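Local coordinates for SIR4-interacting protein SIF2 (Saccharomyces cerevisiae, PDB 1R5M) that antagonizes telomeric silencing and belongs to the Set3C transcriptional corepressor complex, its C-terminal part forming a WD40 beta-propeller, at residues 322-326 with 379-383; 344-350 with 396-402. All blocks are in the same frame, centred on the assembly; numbering follows the deposited sequence.

Interaction 1 (322-326 with 379-383); sequences LLALS and PLPIP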
# COMPACT_ATOMS: atom_id res chain seq x y z
N LEU A 322 7.74 19.00 11.83
CA LEU A 322 8.56 18.14 10.99
C LEU A 322 9.75 17.75 11.85
O LEU A 322 10.48 18.62 12.35
CB LEU A 322 9.03 18.91 9.76
CG LEU A 322 10.02 18.18 8.86
CD1 LEU A 322 9.30 17.07 8.09
CD2 LEU A 322 10.66 19.16 7.89
N LEU A 323 9.96 16.45 12.03
CA LEU A 323 11.07 15.97 12.84
C LEU A 323 12.35 15.77 12.03
O LEU A 323 13.45 16.07 12.51
CB LEU A 323 10.67 14.65 13.51
CG LEU A 323 11.70 13.94 14.39
CD1 LEU A 323 12.13 14.86 15.54
CD2 LEU A 323 11.09 12.66 14.93
N ALA A 324 12.20 15.27 10.81
CA ALA A 324 13.36 15.03 9.96
C ALA A 324 12.94 14.89 8.51
O ALA A 324 11.78 14.61 8.21
CB ALA A 324 14.08 13.76 10.41
N LEU A 325 13.89 15.08 7.59
CA LEU A 325 13.58 14.94 6.18
C LEU A 325 14.82 14.66 5.36
O LEU A 325 15.94 15.00 5.74
CB LEU A 325 12.91 16.21 5.64
CG LEU A 325 13.80 17.43 5.40
CD1 LEU A 325 13.02 18.48 4.62
CD2 LEU A 325 14.29 17.99 6.72
N SER A 326 14.60 14.00 4.22
CA SER A 326 15.67 13.68 3.29
C SER A 326 15.09 13.91 1.91
O SER A 326 13.91 13.66 1.67
CB SER A 326 16.10 12.22 3.45
OG SER A 326 16.81 12.04 4.66
N PRO A 379 14.53 19.83 11.43
CA PRO A 379 15.32 19.82 10.19
C PRO A 379 16.41 18.74 10.19
O PRO A 379 17.37 18.81 9.42
CB PRO A 379 15.89 21.22 10.14
CG PRO A 379 14.79 22.04 10.73
CD PRO A 379 14.40 21.21 11.94
N LEU A 380 16.25 17.74 11.05
CA LEU A 380 17.20 16.65 11.14
C LEU A 380 17.14 15.83 9.86
O LEU A 380 16.09 15.76 9.21
CB LEU A 380 16.88 15.75 12.33
CG LEU A 380 16.90 16.37 13.73
CD1 LEU A 380 16.44 15.34 14.76
CD2 LEU A 380 18.31 16.86 14.05
N PRO A 381 18.26 15.22 9.46
CA PRO A 381 18.21 14.42 8.23
C PRO A 381 17.78 12.99 8.57
O PRO A 381 17.96 12.55 9.70
CB PRO A 381 19.65 14.48 7.74
CG PRO A 381 20.42 14.44 9.02
CD PRO A 381 19.65 15.41 9.91
N ILE A 382 17.19 12.29 7.62
CA ILE A 382 16.80 10.91 7.87
C ILE A 382 17.97 10.08 7.34
O ILE A 382 18.24 10.09 6.14
CB ILE A 382 15.51 10.51 7.13
CG1 ILE A 382 14.36 11.44 7.53
CG2 ILE A 382 15.13 9.07 7.49
CD1 ILE A 382 13.06 11.15 6.80
N PRO A 383 18.67 9.35 8.22
CA PRO A 383 19.81 8.53 7.83
C PRO A 383 19.54 7.57 6.68
O PRO A 383 18.54 6.85 6.69
CB PRO A 383 20.17 7.79 9.11
CG PRO A 383 19.74 8.74 10.19
CD PRO A 383 18.40 9.22 9.67

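Interaction 2 (344-350 with 396-402); sequences KYAVAFM and YIFDLSW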
# COMPACT_ATOMS: atom_id res chain seq x y z
N LYS A 344 12.41 0.99 9.45
CA LYS A 344 12.99 1.27 8.13
C LYS A 344 11.91 1.71 7.15
O LYS A 344 10.79 1.21 7.19
CB LYS A 344 13.69 0.02 7.59
CG LYS A 344 14.81 -0.52 8.47
CD LYS A 344 16.05 0.35 8.40
CE LYS A 344 17.17 -0.21 9.26
NZ LYS A 344 16.84 -0.17 10.72
N TYR A 345 12.25 2.65 6.28
CA TYR A 345 11.31 3.14 5.28
C TYR A 345 11.98 3.06 3.92
O TYR A 345 13.03 3.67 3.70
CB TYR A 345 10.91 4.59 5.58
CG TYR A 345 9.68 5.04 4.83
CD1 TYR A 345 8.43 4.46 5.07
CD2 TYR A 345 9.75 6.05 3.87
CE1 TYR A 345 7.29 4.88 4.38
CE2 TYR A 345 8.61 6.48 3.17
CZ TYR A 345 7.39 5.89 3.44
OH TYR A 345 6.26 6.30 2.77
N ALA A 346 11.39 2.29 3.01
CA ALA A 346 11.95 2.11 1.67
C ALA A 346 11.16 2.91 0.64
O ALA A 346 9.93 2.86 0.62
CB ALA A 346 11.94 0.64 1.30
N VAL A 347 11.87 3.63 -0.22
CA VAL A 347 11.23 4.43 -1.25
C VAL A 347 11.81 4.14 -2.63
O VAL A 347 12.99 3.83 -2.76
CB VAL A 347 11.36 5.94 -0.97
CG1 VAL A 347 10.64 6.30 0.32
CG2 VAL A 347 12.83 6.32 -0.89
N ALA A 348 10.97 4.23 -3.65
CA ALA A 348 11.41 4.00 -5.02
C ALA A 348 11.39 5.33 -5.76
O ALA A 348 10.33 5.94 -5.91
CB ALA A 348 10.49 3.00 -5.70
N PHE A 349 12.56 5.76 -6.21
CA PHE A 349 12.66 7.01 -6.95
C PHE A 349 12.39 6.78 -8.43
O PHE A 349 12.54 5.66 -8.94
CB PHE A 349 14.04 7.64 -6.77
CG PHE A 349 14.28 8.19 -5.40
CD1 PHE A 349 14.80 7.38 -4.39
CD2 PHE A 349 13.98 9.52 -5.11
CE1 PHE A 349 15.02 7.90 -3.11
CE2 PHE A 349 14.20 10.04 -3.83
CZ PHE A 349 14.72 9.23 -2.83
N MET A 350 12.00 7.84 -9.12
CA MET A 350 11.69 7.79 -10.54
C MET A 350 12.88 7.34 -11.38
O MET A 350 12.71 6.86 -12.50
CB MET A 350 11.21 9.16 -11.00
CG MET A 350 10.77 9.22 -12.45
SD MET A 350 9.97 10.80 -12.81
CE MET A 350 9.46 10.52 -14.51
N TYR A 396 11.63 2.22 -14.73
CA TYR A 396 10.95 2.77 -13.55
C TYR A 396 10.58 1.64 -12.59
O TYR A 396 10.39 0.50 -13.01
CB TYR A 396 9.63 3.44 -13.94
CG TYR A 396 9.72 4.65 -14.84
CD1 TYR A 396 8.99 4.72 -16.02
CD2 TYR A 396 10.51 5.74 -14.48
CE1 TYR A 396 9.03 5.85 -16.83
CE2 TYR A 396 10.57 6.88 -15.28
CZ TYR A 396 9.83 6.93 -16.45
OH TYR A 396 9.88 8.06 -17.24
N ILE A 397 10.46 1.99 -11.32
CA ILE A 397 10.01 1.05 -10.29
C ILE A 397 8.62 1.58 -9.92
O ILE A 397 8.49 2.73 -9.51
CB ILE A 397 10.91 1.07 -9.05
CG1 ILE A 397 12.26 0.43 -9.39
CG2 ILE A 397 10.24 0.31 -7.90
CD1 ILE A 397 13.30 0.56 -8.29
N PHE A 398 7.60 0.75 -10.07
CA PHE A 398 6.22 1.13 -9.78
C PHE A 398 5.74 0.69 -8.40
O PHE A 398 4.77 1.24 -7.86
CB PHE A 398 5.27 0.52 -10.82
CG PHE A 398 5.26 1.23 -12.14
CD1 PHE A 398 4.47 0.75 -13.18
CD2 PHE A 398 6.00 2.39 -12.35
CE1 PHE A 398 4.42 1.41 -14.41
CE2 PHE A 398 5.95 3.06 -13.57
CZ PHE A 398 5.16 2.57 -14.60
N ASP A 399 6.41 -0.30 -7.82
CA ASP A 399 5.99 -0.81 -6.53
C ASP A 399 7.12 -1.54 -5.82
O ASP A 399 8.07 -2.01 -6.45
CB ASP A 399 4.81 -1.77 -6.74
CG ASP A 399 4.33 -2.41 -5.45
OD1 ASP A 399 4.51 -3.64 -5.27
OD2 ASP A 399 3.77 -1.68 -4.61
N LEU A 400 7.01 -1.60 -4.50
CA LEU A 400 7.98 -2.33 -3.70
C LEU A 400 7.25 -2.86 -2.48
O LEU A 400 6.22 -2.31 -2.08
CB LEU A 400 9.17 -1.43 -3.30
CG LEU A 400 9.03 -0.24 -2.36
CD1 LEU A 400 10.39 0.45 -2.25
CD2 LEU A 400 7.99 0.74 -2.89
N SER A 401 7.75 -3.95 -1.91
CA SER A 401 7.10 -4.54 -0.74
C SER A 401 8.11 -5.23 0.15
O SER A 401 9.06 -5.85 -0.33
CB SER A 401 6.04 -5.54 -1.19
OG SER A 401 6.62 -6.60 -1.92
N TRP A 402 7.89 -5.12 1.46
CA TRP A 402 8.75 -5.74 2.47
C TRP A 402 8.22 -7.10 2.92
O TRP A 402 7.01 -7.27 3.07
CB TRP A 402 8.78 -4.92 3.76
CG TRP A 402 9.48 -3.61 3.74
CD1 TRP A 402 8.92 -2.38 3.51
CD2 TRP A 402 10.83 -3.37 4.13
NE1 TRP A 402 9.85 -1.39 3.73
CE2 TRP A 402 11.03 -1.97 4.12
CE3 TRP A 402 11.90 -4.21 4.49
CZ2 TRP A 402 12.26 -1.39 4.45
CZ3 TRP A 402 13.12 -3.63 4.83
CH2 TRP A 402 13.28 -2.23 4.81
O HOH W 1 10.55 4.58 -10.34

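Interaction 1 (322-326 with 379-383)
Three prolines in five residues make 379-383 a poor strand, yet it pairs in parallel with the outer strand of an otherwise antiparallel propeller blade. One backbone hydrogen bond secures the pairing: Leu-325 N donates to Leu-380 O over 2.8 Å. Further on the two chains loosen: Ile-382 N, the next amide facing 322-326, lies 3.5 Å from Leu-325 O, and Pro-381 CA makes a CH...O contact of 3.4 Å with Leu-325 O. Ser-326 OG comes within 2.8 Å of Ile-382 O. At the bridge itself, Leu-323 and Ala-324 both face Leu-314, a classic beta bulge. Alanine suits the tight crossing, where Ala-324 CA lies 2.9 Å from Leu-380 O; its small side chain leaves room for Leu-380 (CB to CB, 3.9 Å) and Ile-382 (Ala-324 CB to Ile-382 CG1, 3.7 Å). Buried Ile-382 also reaches Val-312 and Tyr-357, in strands of two successive blades. One backbone bond and these apolar contacts thus make a loose parallel joint between the outer strands of two blades.

Interaction 2 (344-350 with 396-402)
This is a buried, face-to-face contact between neighbouring propeller blades: strand 344-349, the second strand of the blade of WD 7, packs against strand 397-402, the innermost strand of the blade of WD 8. Their axes run nearly antiparallel (169°) but stay 7.2 Å apart, and no direct hydrogen bond joins them; side chains fill the gap. Ala-346 and Ala-348 point toward the other blade, and being small they admit larger partners. Leu-400 CD1 lies 3.9 Å from Ala-346 CB and 4.3 Å from Ala-348 CB, while Ala-348 CB meets Ile-397 CG2 at 3.5 Å. Ile-397 and Leu-400, three residues apart, can both face inward because a classic beta bulge at Phe-398 and Asp-399, opposite Ala-412, resets the alternation. The broad indole of Trp-402 closes one end, with CZ2 at 3.8 Å from Ala-346 CB and CH2 at 3.6 Å from Lys-344 CB. At the other end Met-350 CG rests 3.7 Å from Tyr-396 CE2, and a water bridges the backbones, donating to Phe-349 O (2.7 Å) and accepting from Ile-397 N (2.8 Å). The polar ends turn to other partners: Lys-344 makes a salt bridge with Asp-358 and a cation-pi contact with Tyr-385, and Trp-402 NE1 bonds to Arg-337 O. Strand 344-349 is itself hydrogen-bonded between strands 333-338 and 354-358, whereas strand 408-413 flanks 397-402 and adds Ile-409 and Val-411 to the same apolar layer.

Overall arrangement
Both interactions join successive blades of the propeller, but by different means and at different distances from the centre of the chain. Interaction 1 lies about 23 Å from that centre and links the outer edges of two blades through backbone pairing; interaction 2, about 11 Å from it, joins sheet faces through side chains. Their centres are 19 Å apart and their nearest atoms about 6 Å, so they do not touch. The blade of WD 7 connects them: its outer strand 380-388 starts in interaction 1 and pairs with strand 354-358, which in turn pairs with strand 344-349 of interaction 2. The chain then continues from 380-388 into strand 397-402 of the next blade.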